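Long-range contacts in RTX-adhesin (Marinomonas primoryensis, PDB 5IRB), which forms part of a giant calcium-binding adhesin that binds its Antarctic bacterium to diatoms and ice, this piece being a chain of beta-sandwich domains probably near the cell surface: residues A[5-17]-A[30-42]; A[222-234]-A[303-313]. All coordinates share one frame; numbering follows the deposited sequence.

How the contacts relate
From the N terminus the chain enters the first of three calcium-bearing beta domains, where contact 1 closes a short loop: strand 8-12 runs out, the chain turns through a calcium site and helix 23-26, and residues 30-42 return antiparallel beside it. The chain then passes through the middle domain. In the last domain contact 2 closes a longer loop: 68 residues separate its two segments, and the end of the last strand comes back parallel to residues 227-228. The two loops follow in series, neither nesting nor crossing, on opposite sides of the chain's centre with nearest atoms about 70 Å apart. Contact 1 joins neighbouring strands of one sheet; contact 2 ties a domain's early calcium-binding loop to its last strand.

Contact 1 (A[5-17]-A[30-42]); sequences PLLINLDIDPVTG and VTLTGVVNGDVFS. With CA (calcium ion), chain C.
Asp-39 turns CG beside its own backbone N, anti to the carbonyl carbon (chi1 -80°), which brings OD2 to 2.8 Å from Leu-7 N; this N-H meets the carboxylate on its anti side, 25° out of plane. Asp-39 N returns a nearly straight bond to Leu-7 O (3.0 Å, 178°), so one aspartate grips both polar backbone atoms of Leu-7. At the other end Asp-13 has the same kind of first torsion and reaches Thr-33: its N donates to Thr-33 O (2.7 Å), while its OD2 lies implausibly close to Thr-33 OG1, so the details of that bond are doubtful. Water 2 joins Asp-13 OD2 to Gly-34 O. Between these ends the strands pair antiparallel. Asn-9 and Asn-37 exchange two backbone bonds, as do Asp-11 and Val-35. Gly-34 lets the backbones close in, its CA lying 3.1 Å from Asp-11 O in a CA-H...O contact. On the buried face Leu-10 CD1 touches Val-36 CG2 at 3.8 Å, while Ile-8 CB lies 4.1 Å from Val-36 CG1. Farther on, Val-15 CG1 meets Leu-32 CD2, and Thr-16 sets CG2 against Val-30 CG1 (3.6 Å) while its OG1 binds calcium with Asp-18, Val-20 and Glu-25. Strand 8-12 is the outer strand of a three-stranded antiparallel sheet; strand 64-70 flanks 29-38 beyond it, and Ile-8 and Ile-12 pack across a beta sandwich onto strands 81-89 and 95-106.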
loop_
_atom_site.group_PDB
_atom_site.type_symbol
_atom_site.label_atom_id
_atom_site.label_comp_id
_atom_site.label_asym_id
_atom_site.label_seq_id
_atom_site.Cartn_x
_atom_site.Cartn_y
_atom_site.Cartn_z
ATOM N N PRO A 5 6.421 -16.640 65.973
ATOM C CA PRO A 5 6.242 -15.778 64.794
ATOM C C PRO A 5 5.000 -16.244 64.055
ATOM O O PRO A 5 4.755 -17.441 64.015
ATOM C CB PRO A 5 7.497 -16.024 63.944
ATOM C CG PRO A 5 8.239 -17.143 64.585
ATOM C CD PRO A 5 7.689 -17.385 65.966
ATOM N N LEU A 6 4.250 -15.358 63.426
ATOM C CA LEU A 6 3.143 -15.843 62.609
ATOM C C LEU A 6 3.629 -16.345 61.255
ATOM O O LEU A 6 4.499 -15.727 60.648
ATOM C CB LEU A 6 2.089 -14.751 62.430
ATOM C CG LEU A 6 1.479 -14.241 63.730
ATOM C CD1 LEU A 6 0.734 -12.937 63.532
ATOM C CD2 LEU A 6 0.591 -15.316 64.344
ATOM N N LEU A 7 3.114 -17.493 60.821
ATOM C CA LEU A 7 3.468 -18.047 59.514
ATOM C C LEU A 7 2.387 -17.667 58.477
ATOM O O LEU A 7 1.245 -18.130 58.550
ATOM C CB LEU A 7 3.666 -19.560 59.606
ATOM C CG LEU A 7 4.730 -19.881 60.684
ATOM C CD1 LEU A 7 5.014 -21.373 60.818
ATOM C CD2 LEU A 7 6.047 -19.088 60.487
ATOM N N ILE A 8 2.745 -16.782 57.551
ATOM C CA ILE A 8 1.831 -16.351 56.481
ATOM C C ILE A 8 2.389 -16.485 55.065
ATOM O O ILE A 8 3.591 -16.633 54.857
ATOM C CB ILE A 8 1.420 -14.886 56.680
ATOM C CG1 ILE A 8 2.681 -14.042 56.876
ATOM C CG2 ILE A 8 0.510 -14.746 57.894
ATOM C CD1 ILE A 8 2.442 -12.571 56.824
ATOM N N ASN A 9 1.479 -16.415 54.100
ATOM C CA ASN A 9 1.800 -16.511 52.688
ATOM C C ASN A 9 1.204 -15.306 51.954
ATOM O O ASN A 9 0.055 -14.950 52.184
ATOM C CB ASN A 9 1.273 -17.825 52.103
ATOM C CG ASN A 9 1.861 -18.136 50.734
ATOM O OD1 ASN A 9 2.959 -18.685 50.630
ATOM N ND2 ASN A 9 1.130 -17.791 49.676
ATOM N N LEU A 10 1.974 -14.706 51.054
ATOM C CA LEU A 10 1.549 -13.503 50.349
ATOM C C LEU A 10 1.421 -13.786 48.857
ATOM O O LEU A 10 2.368 -14.246 48.229
ATOM C CB LEU A 10 2.556 -12.373 50.557
ATOM C CG LEU A 10 2.350 -11.044 49.804
ATOM C CD1 LEU A 10 1.040 -10.388 50.202
ATOM C CD2 LEU A 10 3.516 -10.090 50.020
ATOM N N ASP A 11 0.241 -13.536 48.301
ATOM C CA ASP A 11 0.023 -13.711 46.869
ATOM C C ASP A 11 -0.395 -12.417 46.229
ATOM O O ASP A 11 -1.137 -11.628 46.822
ATOM C CB ASP A 11 -1.047 -14.760 46.575
ATOM C CG ASP A 11 -0.529 -16.177 46.677
ATOM O OD1 ASP A 11 0.208 -16.605 45.756
ATOM O OD2 ASP A 11 -0.872 -16.872 47.655
ATOM N N ILE A 12 0.073 -12.230 44.997
ATOM C CA ILE A 12 -0.301 -11.104 44.158
ATOM C C ILE A 12 -1.125 -11.661 43.006
ATOM O O ILE A 12 -0.718 -12.635 42.369
ATOM C CB ILE A 12 0.936 -10.348 43.628
ATOM C CG1 ILE A 12 1.883 -9.995 44.789
ATOM C CG2 ILE A 12 0.529 -9.109 42.835
ATOM C CD1 ILE A 12 3.344 -9.854 44.376
ATOM N N ASP A 13 -2.303 -11.089 42.774
ATOM C CA ASP A 13 -3.133 -11.494 41.637
ATOM C C ASP A 13 -2.475 -11.064 40.330
ATOM O O ASP A 13 -1.695 -10.108 40.325
ATOM C CB ASP A 13 -4.529 -10.875 41.747
ATOM C CG ASP A 13 -5.263 -11.309 42.994
ATOM O OD1 ASP A 13 -5.192 -12.503 43.347
ATOM O OD2 ASP A 13 -5.895 -10.452 43.642
ATOM N N PRO A 14 -2.796 -11.753 39.217
ATOM C CA PRO A 14 -2.285 -11.357 37.899
ATOM C C PRO A 14 -2.517 -9.876 37.634
ATOM O O PRO A 14 -3.606 -9.371 37.895
ATOM C CB PRO A 14 -3.097 -12.224 36.939
ATOM C CG PRO A 14 -3.362 -13.470 37.736
ATOM C CD PRO A 14 -3.589 -12.996 39.149
ATOM N N VAL A 15 -1.491 -9.193 37.139
ATOM C CA VAL A 15 -1.562 -7.762 36.913
ATOM C C VAL A 15 -2.605 -7.362 35.861
ATOM O O VAL A 15 -2.535 -7.806 34.708
ATOM C CB VAL A 15 -0.184 -7.215 36.530
ATOM C CG1 VAL A 15 -0.290 -5.755 36.143
ATOM C CG2 VAL A 15 0.792 -7.413 37.699
ATOM N N THR A 16 -3.557 -6.526 36.285
ATOM C CA THR A 16 -4.778 -6.190 35.536
ATOM C C THR A 16 -5.566 -7.403 35.048
ATOM O O THR A 16 -6.228 -7.341 34.007
ATOM C CB THR A 16 -4.473 -5.318 34.295
ATOM O OG1 THR A 16 -3.695 -6.070 33.355
ATOM C CG2 THR A 16 -3.726 -4.069 34.689
ATOM N N GLY A 17 -5.500 -8.505 35.786
ATOM C CA GLY A 17 -6.215 -9.706 35.391
ATOM C C GLY A 17 -5.594 -10.541 34.278
ATOM O O GLY A 17 -5.564 -11.770 34.387
ATOM N N VAL A 30 -3.179 1.957 37.871
ATOM C CA VAL A 30 -3.522 0.544 37.810
ATOM C C VAL A 30 -3.733 -0.001 39.238
ATOM O O VAL A 30 -3.006 0.370 40.154
ATOM C CB VAL A 30 -2.418 -0.243 37.075
ATOM C CG1 VAL A 30 -2.625 -1.731 37.213
ATOM C CG2 VAL A 30 -2.367 0.168 35.573
ATOM N N THR A 31 -4.731 -0.864 39.412
ATOM C CA THR A 31 -4.999 -1.498 40.684
ATOM C C THR A 31 -4.420 -2.897 40.747
ATOM O O THR A 31 -4.783 -3.767 39.954
ATOM C CB THR A 31 -6.497 -1.560 40.949
ATOM O OG1 THR A 31 -7.011 -0.227 40.942
ATOM C CG2 THR A 31 -6.772 -2.199 42.318
ATOM N N LEU A 32 -3.481 -3.089 41.668
ATOM C CA LEU A 32 -2.889 -4.385 41.910
ATOM C C LEU A 32 -3.538 -4.934 43.169
ATOM O O LEU A 32 -3.905 -4.171 44.051
ATOM C CB LEU A 32 -1.379 -4.254 42.082
ATOM C CG LEU A 32 -0.607 -3.645 40.912
ATOM C CD1 LEU A 32 0.884 -3.584 41.216
ATOM C CD2 LEU A 32 -0.859 -4.445 39.642
ATOM N N THR A 33 -3.685 -6.251 43.249
ATOM C CA THR A 33 -4.475 -6.853 44.308
ATOM C C THR A 33 -3.838 -8.172 44.692
ATOM O O THR A 33 -3.046 -8.725 43.931
ATOM C CB THR A 33 -5.945 -7.116 43.906
ATOM O OG1 THR A 33 -6.005 -8.200 42.979
ATOM C CG2 THR A 33 -6.620 -5.873 43.322
ATOM N N GLY A 34 -4.187 -8.672 45.876
ATOM C CA GLY A 34 -3.771 -9.995 46.259
ATOM C C GLY A 34 -4.396 -10.415 47.563
ATOM O O GLY A 34 -5.397 -9.849 48.016
ATOM N N VAL A 35 -3.789 -11.423 48.175
ATOM C CA VAL A 35 -4.307 -12.005 49.402
ATOM C C VAL A 35 -3.136 -12.341 50.317
ATOM O O VAL A 35 -2.022 -12.609 49.845
ATOM C CB VAL A 35 -5.151 -13.263 49.142
ATOM C CG1 VAL A 35 -6.428 -12.912 48.417
ATOM C CG2 VAL A 35 -4.354 -14.301 48.364
ATOM N N VAL A 36 -3.393 -12.305 51.619
ATOM C CA VAL A 36 -2.455 -12.798 52.621
ATOM C C VAL A 36 -3.141 -13.997 53.269
ATOM O O VAL A 36 -4.265 -13.889 53.714
ATOM C CB VAL A 36 -2.101 -11.738 53.687
ATOM C CG1 VAL A 36 -1.129 -12.317 54.728
ATOM C CG2 VAL A 36 -1.546 -10.462 53.049
ATOM N N ASN A 37 -2.482 -15.138 53.320
ATOM C CA ASN A 37 -3.091 -16.339 53.855
ATOM C C ASN A 37 -2.268 -16.874 54.995
ATOM O O ASN A 37 -1.141 -16.439 55.181
ATOM C CB ASN A 37 -3.133 -17.411 52.763
ATOM C CG ASN A 37 -4.239 -17.196 51.776
ATOM O OD1 ASN A 37 -4.024 -17.087 50.557
ATOM N ND2 ASN A 37 -5.448 -17.125 52.294
ATOM N N GLY A 38 -2.717 -17.921 55.673
ATOM C CA GLY A 38 -1.874 -18.509 56.681
ATOM C C GLY A 38 -2.499 -18.332 58.035
ATOM O O GLY A 38 -3.706 -18.432 58.143
ATOM N N ASP A 39 -1.686 -18.086 59.041
ATOM C CA ASP A 39 -2.192 -17.766 60.381
ATOM C C ASP A 39 -3.163 -16.585 60.391
ATOM O O ASP A 39 -3.052 -15.657 59.585
ATOM C CB ASP A 39 -1.048 -17.440 61.319
ATOM C CG ASP A 39 -0.376 -18.662 61.830
ATOM O OD1 ASP A 39 -1.081 -19.655 62.045
ATOM O OD2 ASP A 39 0.851 -18.620 62.054
ATOM N N VAL A 40 -4.085 -16.626 61.341
ATOM C CA VAL A 40 -5.031 -15.555 61.600
ATOM C C VAL A 40 -4.304 -14.282 62.071
ATOM O O VAL A 40 -3.278 -14.355 62.746
ATOM C CB VAL A 40 -6.047 -16.016 62.676
ATOM C CG1 VAL A 40 -6.929 -14.864 63.109
ATOM C CG2 VAL A 40 -6.891 -17.182 62.151
ATOM N N PHE A 41 -4.792 -13.121 61.657
ATOM C CA PHE A 41 -4.186 -11.853 62.046
ATOM C C PHE A 41 -5.265 -10.765 62.043
ATOM O O PHE A 41 -6.338 -10.962 61.469
ATOM C CB PHE A 41 -2.988 -11.523 61.140
ATOM C CG PHE A 41 -3.315 -11.445 59.670
ATOM C CD1 PHE A 41 -3.814 -10.282 59.118
ATOM C CD2 PHE A 41 -3.145 -12.550 58.847
ATOM C CE1 PHE A 41 -4.101 -10.207 57.741
ATOM C CE2 PHE A 41 -3.444 -12.488 57.483
ATOM C CZ PHE A 41 -3.931 -11.309 56.934
ATOM N N SER A 42 -5.013 -9.641 62.713
ATOM C CA SER A 42 -6.032 -8.601 62.803
ATOM C C SER A 42 -5.708 -7.333 62.011
ATOM O O SER A 42 -6.580 -6.481 61.825
ATOM C CB SER A 42 -6.289 -8.253 64.283
ATOM O OG SER A 42 -5.093 -7.881 64.953
HETATM CA CA CA C . -4.249 -5.595 30.875
HETATM O O HOH W 1 -2.542 -7.436 40.879
HETATM O O HOH W 2 -7.619 -9.876 46.071
HETATM O O HOH W 3 -4.402 -6.159 39.035
HETATM O O HOH W 4 -6.554 -6.254 31.548
HETATM O O HOH W 5 -4.174 -5.702 28.089
HETATM O O HOH W 6 -6.174 -5.134 28.795
#

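Contact 2 (A[222-234]-A[303-313]). With CA (calcium ion), chain K; CA (calcium ion), chain E.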
loop_
_atom_site.group_PDB
_atom_site.type_symbol
_atom_site.label_atom_id
_atom_site.label_comp_id
_atom_site.label_asym_id
_atom_site.label_seq_id
_atom_site.Cartn_x
_atom_site.Cartn_y
_atom_site.Cartn_z
ATOM N N ILE A 222 4.901 10.962 -57.438
ATOM C CA ILE A 222 4.336 9.726 -57.958
ATOM C C ILE A 222 4.949 9.469 -59.322
ATOM O O ILE A 222 4.555 10.084 -60.313
ATOM C CB ILE A 222 2.806 9.804 -58.045
ATOM C CG1 ILE A 222 2.216 10.304 -56.716
ATOM C CG2 ILE A 222 2.210 8.468 -58.500
ATOM C CD1 ILE A 222 2.667 9.535 -55.507
ATOM N N THR A 223 5.916 8.554 -59.352
ATOM C CA THR A 223 6.954 8.482 -60.398
ATOM C C THR A 223 7.756 9.796 -60.433
ATOM O O THR A 223 7.419 10.768 -59.742
ATOM C CB THR A 223 6.376 8.168 -61.800
ATOM O OG1 THR A 223 5.532 9.245 -62.233
ATOM C CG2 THR A 223 5.571 6.866 -61.767
ATOM N N SER A 224 8.823 9.825 -61.231
ATOM C CA SER A 224 9.806 10.915 -61.140
ATOM C C SER A 224 9.239 12.312 -61.479
ATOM O O SER A 224 9.684 13.325 -60.926
ATOM C CB SER A 224 11.007 10.608 -62.035
ATOM O OG SER A 224 10.578 9.963 -63.209
ATOM N N ASP A 225 8.275 12.370 -62.389
ATOM C CA ASP A 225 7.671 13.650 -62.751
ATOM C C ASP A 225 6.305 13.908 -62.106
ATOM O O ASP A 225 5.672 14.916 -62.405
ATOM C CB ASP A 225 7.553 13.753 -64.281
ATOM C CG ASP A 225 6.534 12.783 -64.867
ATOM O OD1 ASP A 225 5.834 12.056 -64.129
ATOM O OD2 ASP A 225 6.433 12.737 -66.104
ATOM N N ASP A 226 5.869 13.004 -61.229
ATOM C CA ASP A 226 4.648 13.183 -60.440
ATOM C C ASP A 226 3.416 13.135 -61.360
ATOM O O ASP A 226 2.360 13.691 -61.044
ATOM C CB ASP A 226 4.698 14.494 -59.648
ATOM C CG ASP A 226 3.789 14.493 -58.443
ATOM O OD1 ASP A 226 3.631 13.432 -57.775
ATOM O OD2 ASP A 226 3.233 15.574 -58.154
ATOM N N VAL A 227 3.566 12.439 -62.487
ATOM C CA VAL A 227 2.499 12.260 -63.476
ATOM C C VAL A 227 2.396 10.790 -63.904
ATOM O O VAL A 227 3.395 10.182 -64.275
ATOM C CB VAL A 227 2.739 13.129 -64.741
ATOM C CG1 VAL A 227 1.604 12.941 -65.759
ATOM C CG2 VAL A 227 2.927 14.605 -64.377
ATOM N N ILE A 228 1.193 10.229 -63.904
ATOM C CA ILE A 228 0.995 8.851 -64.357
ATOM C C ILE A 228 0.719 8.813 -65.858
ATOM O O ILE A 228 -0.294 9.341 -66.306
ATOM C CB ILE A 228 -0.179 8.170 -63.609
ATOM C CG1 ILE A 228 0.148 8.013 -62.113
ATOM C CG2 ILE A 228 -0.536 6.841 -64.259
ATOM C CD1 ILE A 228 1.208 6.981 -61.816
ATOM N N ASN A 229 1.605 8.194 -66.638
ATOM C CA ASN A 229 1.355 8.052 -68.078
ATOM C C ASN A 229 0.560 6.781 -68.375
ATOM O O ASN A 229 0.305 5.979 -67.461
ATOM C CB ASN A 229 2.684 8.078 -68.870
ATOM C CG ASN A 229 3.643 6.945 -68.492
ATOM O OD1 ASN A 229 3.223 5.832 -68.195
ATOM N ND2 ASN A 229 4.938 7.240 -68.492
ATOM N N ALA A 230 0.164 6.602 -69.637
ATOM C CA ALA A 230 -0.559 5.398 -70.059
ATOM C C ALA A 230 0.212 4.139 -69.651
ATOM O O ALA A 230 -0.347 3.166 -69.128
ATOM C CB ALA A 230 -0.803 5.422 -71.561
ATOM N N SER A 231 1.515 4.186 -69.884
ATOM C CA SER A 231 2.402 3.067 -69.625
ATOM C C SER A 231 2.569 2.723 -68.137
ATOM O O SER A 231 2.468 1.560 -67.745
ATOM C CB SER A 231 3.762 3.373 -70.263
ATOM O OG SER A 231 4.806 2.689 -69.604
ATOM N N GLU A 232 2.834 3.741 -67.318
ATOM C CA GLU A 232 2.926 3.589 -65.872
ATOM C C GLU A 232 1.621 3.060 -65.279
ATOM O O GLU A 232 1.633 2.212 -64.382
ATOM C CB GLU A 232 3.307 4.925 -65.210
ATOM C CG GLU A 232 4.788 5.306 -65.342
ATOM C CD GLU A 232 5.051 6.793 -65.138
ATOM O OE1 GLU A 232 4.088 7.575 -65.131
ATOM O OE2 GLU A 232 6.225 7.182 -64.993
ATOM N N ALA A 233 0.501 3.566 -65.792
ATOM C CA ALA A 233 -0.832 3.104 -65.394
ATOM C C ALA A 233 -1.103 1.633 -65.697
ATOM O O ALA A 233 -1.843 0.965 -64.969
ATOM C CB ALA A 233 -1.887 3.954 -66.058
ATOM N N ALA A 234 -0.490 1.133 -66.763
ATOM C CA ALA A 234 -0.579 -0.278 -67.129
ATOM C C ALA A 234 0.089 -1.214 -66.117
ATOM O O ALA A 234 -0.280 -2.388 -66.015
ATOM C CB ALA A 234 0.017 -0.486 -68.522
ATOM N N ASP A 303 -1.911 8.264 -34.926
ATOM C CA ASP A 303 -1.780 8.309 -36.393
ATOM C C ASP A 303 -1.112 9.597 -36.869
ATOM O O ASP A 303 -1.486 10.685 -36.417
ATOM C CB ASP A 303 -3.157 8.163 -37.056
ATOM C CG ASP A 303 -3.634 6.711 -37.112
ATOM O OD1 ASP A 303 -2.828 5.811 -36.780
ATOM O OD2 ASP A 303 -4.820 6.467 -37.458
ATOM N N THR A 304 -0.134 9.469 -37.775
ATOM C CA THR A 304 0.504 10.607 -38.400
ATOM C C THR A 304 0.168 10.558 -39.904
ATOM O O THR A 304 0.305 9.509 -40.555
ATOM C CB THR A 304 2.040 10.596 -38.218
ATOM O OG1 THR A 304 2.374 10.544 -36.832
ATOM C CG2 THR A 304 2.671 11.842 -38.838
ATOM N N THR A 305 -0.277 11.687 -40.446
ATOM C CA THR A 305 -0.783 11.692 -41.811
ATOM C C THR A 305 0.050 12.603 -42.722
ATOM O O THR A 305 0.361 13.742 -42.363
ATOM C CB THR A 305 -2.272 12.095 -41.833
ATOM O OG1 THR A 305 -3.033 11.100 -41.135
ATOM C CG2 THR A 305 -2.803 12.207 -43.255
ATOM N N GLY A 306 0.405 12.078 -43.894
ATOM C CA GLY A 306 0.954 12.872 -44.988
ATOM C C GLY A 306 0.058 12.739 -46.215
ATOM O O GLY A 306 -0.500 11.673 -46.492
ATOM N N SER A 307 -0.096 13.836 -46.946
ATOM C CA SER A 307 -1.079 13.901 -48.014
ATOM C C SER A 307 -0.367 14.075 -49.360
ATOM O O SER A 307 0.687 14.699 -49.415
ATOM C CB SER A 307 -2.062 15.042 -47.747
ATOM O OG SER A 307 -2.943 14.704 -46.673
ATOM N N SER A 308 -0.915 13.487 -50.424
ATOM C CA SER A 308 -0.250 13.469 -51.722
ATOM C C SER A 308 -1.245 13.771 -52.815
ATOM O O SER A 308 -2.412 13.412 -52.704
ATOM C CB SER A 308 0.409 12.120 -52.014
ATOM O OG SER A 308 1.037 12.129 -53.291
ATOM N N THR A 309 -0.761 14.421 -53.870
ATOM C CA THR A 309 -1.522 14.660 -55.076
ATOM C C THR A 309 -0.648 14.360 -56.283
ATOM O O THR A 309 0.559 14.569 -56.248
ATOM C CB THR A 309 -2.000 16.124 -55.183
ATOM O OG1 THR A 309 -0.875 16.999 -55.025
ATOM C CG2 THR A 309 -3.049 16.433 -54.106
ATOM N N HIS A 310 -1.254 13.861 -57.346
ATOM C CA HIS A 310 -0.545 13.735 -58.617
ATOM C C HIS A 310 -1.523 13.939 -59.757
ATOM O O HIS A 310 -2.728 14.014 -59.534
ATOM C CB HIS A 310 0.147 12.371 -58.730
ATOM C CG HIS A 310 -0.788 11.218 -58.710
ATOM N ND1 HIS A 310 -1.267 10.649 -57.540
ATOM C CD2 HIS A 310 -1.374 10.502 -59.717
ATOM C CE1 HIS A 310 -2.061 9.655 -57.816
ATOM N NE2 HIS A 310 -2.162 9.544 -59.139
ATOM N N THR A 311 -0.990 14.047 -60.972
ATOM C CA THR A 311 -1.796 14.145 -62.179
ATOM C C THR A 311 -1.606 12.926 -63.093
ATOM O O THR A 311 -0.700 12.106 -62.879
ATOM C CB THR A 311 -1.490 15.457 -62.933
ATOM O OG1 THR A 311 -0.092 15.511 -63.218
ATOM C CG2 THR A 311 -1.833 16.664 -62.046
ATOM N N VAL A 312 -2.505 12.799 -64.067
ATOM C CA VAL A 312 -2.636 11.619 -64.931
ATOM C C VAL A 312 -2.694 11.989 -66.416
ATOM O O VAL A 312 -3.474 12.859 -66.814
ATOM C CB VAL A 312 -3.930 10.816 -64.605
ATOM C CG1 VAL A 312 -4.101 9.636 -65.546
ATOM C CG2 VAL A 312 -3.942 10.358 -63.147
ATOM N N ASP A 313 -1.887 11.322 -67.237
ATOM C CA ASP A 313 -1.921 11.564 -68.674
ATOM C C ASP A 313 -1.572 10.311 -69.485
ATOM O O ASP A 313 -2.461 9.564 -69.919
ATOM C CB ASP A 313 -0.980 12.706 -69.023
ATOM C CG ASP A 313 -1.107 13.129 -70.461
ATOM O OD1 ASP A 313 -2.143 12.806 -71.085
ATOM O OD2 ASP A 313 -0.182 13.807 -70.952
HETATM CA CA CA K . 5.626 9.676 -64.658
HETATM CA CA CA E . 2.825 14.814 -55.944
HETATM O O HOH W 7 5.480 10.271 -66.918
HETATM O O HOH W 8 1.620 16.439 -61.104
HETATM O O HOH W 9 3.106 12.788 -54.456
HETATM O O HOH W 10 2.164 15.231 -53.547
HETATM O O HOH W 11 1.902 17.102 -55.724
HETATM O O HOH W 12 5.177 15.579 -55.352
#
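Ile-222 packs against His-310 along most of its side chain. Its CB sits 3.8 Å from His-310 CB; CG1 presses closer, 3.6 Å from both that CB and the ring's ND1; CG2 lies over one ring face in a CH-pi contact, 4.2 Å from the centroid and 13° off the normal; CD1 ends beside Ser-308 OG. Ile-228, six residues on in the same segment, brings CG1 near His-310 CD2, and the ring's NE2 is hydrogen-bonded to Leu-282 O, which helps fix its rotation. Asp-226, with CG anti to its backbone N (chi1 -157°), clasps one calcium through both carboxylate oxygens, joined there by Thr-309 O and four waters; OD1 also accepts from Ile-222 N. The metal thus bridges the two segments directly. Beyond it the backbones pair in parallel: Ile-228 N donates to Thr-311 O (2.9 Å) and Asp-313 N to Ile-228 O (2.7 Å). A second calcium is held chiefly by Thr-223 OG1, Asp-225 OD1, Val-227 O and both Glu-232 carboxylate oxygens, with water 7; Asn-229 and Glu-232 form a capping box starting helix 230-234. Strand 227-228 edges a mixed five-stranded sheet; strand 301-312 separates it from 287-295, while helix 279-284 meets Ile-228 and Ala-233.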